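Local coordinates for AT5g51720/MIO24_14 (Arabidopsis thaliana, PDB 3S2R), which binds one [2Fe-2S] cluster per subunit, acts as an iron-sulfur transfer protein and plays a role in plant development, senescence, reactive oxygen homeostasis and iron metabolism, at the interface of chains A and B. Residues are numbered along the deposited sequence; one frame, centred on the assembly and turned at random. Chains: chain A/B, AT5g51720/MIO24_14.

The interface of chains A and B. Residues chain A 67, 73, 75; chain B 19-22.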
ATOM      1  N   HIS A  67       7.911  -2.286  11.014  1.00 14.15           N
ATOM      2  CA  HIS A  67       8.226  -1.039  10.333  1.00 14.48           C
ATOM      3  C   HIS A  67       7.626   0.185  11.031  1.00 14.06           C
ATOM      4  O   HIS A  67       8.321   1.199  11.244  1.00 14.07           O
ATOM      5  CB  HIS A  67       7.781  -1.117   8.872  1.00 14.76           C
ATOM      6  CG  HIS A  67       7.673   0.218   8.215  1.00 15.91           C
ATOM      7  ND1 HIS A  67       8.755   0.864   7.665  1.00 16.75           N
ATOM      8  CD2 HIS A  67       6.621   1.063   8.077  1.00 15.63           C
ATOM      9  CE1 HIS A  67       8.382   2.042   7.197  1.00 17.48           C
ATOM     10  NE2 HIS A  67       7.096   2.200   7.454  1.00 16.82           N
ATOM     11  N   ASP A  73       5.582   5.000  11.882  1.00 16.54           N
ATOM     12  CA  ASP A  73       4.667   5.049  10.756  1.00 15.38           C
ATOM     13  C   ASP A  73       3.327   4.378  11.138  1.00 14.14           C
ATOM     14  O   ASP A  73       3.179   3.871  12.246  1.00 15.13           O
ATOM     15  CB  ASP A  73       5.362   4.371   9.558  1.00 16.42           C
ATOM     16  CG  ASP A  73       4.879   4.891   8.200  1.00 16.78           C
ATOM     17  OD1 ASP A  73       3.965   5.765   8.153  1.00 17.00           O
ATOM     18  OD2 ASP A  73       5.462   4.472   7.171  1.00 17.14           O
ATOM     19  N   VAL A  75       1.274   2.455   8.551  1.00 12.49           N
ATOM     20  CA  VAL A  75       0.773   1.716   7.386  1.00 12.84           C
ATOM     21  C   VAL A  75       0.303   0.307   7.736  1.00 12.59           C
ATOM     22  O   VAL A  75       0.688  -0.275   8.742  1.00 14.51           O
ATOM     23  CB  VAL A  75       1.797   1.706   6.247  1.00 13.45           C
ATOM     24  CG1 VAL A  75       2.060   3.123   5.701  1.00 13.86           C
ATOM     25  CG2 VAL A  75       3.088   1.010   6.637  1.00 13.86           C
TER
ATOM     26  N   GLY B  19      12.137   7.359   8.136  1.00 28.58           N
ATOM     27  CA  GLY B  19      11.953   5.946   7.790  1.00 25.58           C
ATOM     28  C   GLY B  19      10.605   5.617   7.179  1.00 23.16           C
ATOM     29  O   GLY B  19      10.442   4.566   6.539  1.00 22.74           O
ATOM     30  N   GLY B  20       9.647   6.529   7.346  1.00 21.99           N
ATOM     31  CA  GLY B  20       8.249   6.304   6.967  1.00 19.92           C
ATOM     32  C   GLY B  20       7.979   6.281   5.477  1.00 18.87           C
ATOM     33  O   GLY B  20       8.785   6.768   4.665  1.00 19.33           O
ATOM     34  N   ILE B  21       6.820   5.744   5.120  1.00 16.58           N
ATOM     35  CA  ILE B  21       6.396   5.747   3.718  1.00 15.29           C
ATOM     36  C   ILE B  21       5.047   6.433   3.484  1.00 13.57           C
ATOM     37  O   ILE B  21       4.657   6.623   2.316  1.00 14.63           O
ATOM     38  CB  ILE B  21       6.318   4.353   3.126  1.00 15.59           C
ATOM     39  CG1 ILE B  21       5.248   3.511   3.820  1.00 15.39           C
ATOM     40  CG2 ILE B  21       7.659   3.667   3.170  1.00 16.72           C
ATOM     41  CD1 ILE B  21       4.916   2.147   3.109  1.00 19.18           C
ATOM     42  N   ASN B  22       4.324   6.770   4.554  1.00 13.70           N
ATOM     43  CA  ASN B  22       3.034   7.429   4.481  1.00 13.25           C
ATOM     44  C   ASN B  22       3.097   8.766   5.238  1.00 14.00           C
ATOM     45  O   ASN B  22       2.669   8.838   6.374  1.00 14.68           O
ATOM     46  CB  ASN B  22       1.913   6.549   5.048  1.00 12.81           C
ATOM     47  CG  ASN B  22       0.611   7.261   5.120  1.00 12.48           C
ATOM     48  OD1 ASN B  22       0.299   8.087   4.260  1.00 13.68           O
ATOM     49  ND2 ASN B  22      -0.193   6.924   6.117  1.00 13.61           N
TER
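In this CDGSH-type NEET homodimer, the glycine-rich N-terminal loop of one subunit, B:Gly19 to B:Asn22, lies against the turn from helix 63-71 to strand 75-81 of the other, where A:Asp73 and A:His67 receive its backbone. A:Asp73 sits in the short loop between the helix, which carries A:His67, and the strand, which starts at A:Val75. Its carboxylate oxygen OD2 accepts the backbone N-H of B:Ile21 in a nearly straight bond, N to OD2 2.8 Å and 169° at the hydrogen, with the donor arriving from above the carboxylate plane, 37° out of it. The same oxygen is gripped within chain A by the imidazole NE2 of A:His67, 2.8 Å from A:Asp73 OD2, which meets this N-H with its anti lone pair, pointing away from OD1, and lies close to the ring plane. The histidine is likely to fix the carboxylate's orientation for the partner loop, while CE1 of A:His67 approaches the carbonyl O of B:Gly19 at 3.3 Å. B:Gly20 brings its CA equally near, 3.3 Å from A:Asp73 OD2; the lack of a side chain probably lets the loop pass this close to the carboxylate. Beyond the polar pair, A:Val75 turns CG1 anti to its carbonyl carbon (chi1 -64°) and reaches B:Asn22 CB at 3.5 Å, the two side chains passing in opposite directions. A:Val75 CG1 also lies 3.7 Å from B:Ile21 CG1, here with the side chains crossing at about a right angle. With an alanine in place of A:Asp73, the amide of B:Ile21 and the imidazole NE2 of A:His67 would probably both lose their shared acceptor, leaving the loop less firmly pinned and the ring freer to turn. Two-fold symmetry repeats the contact with the chains exchanged.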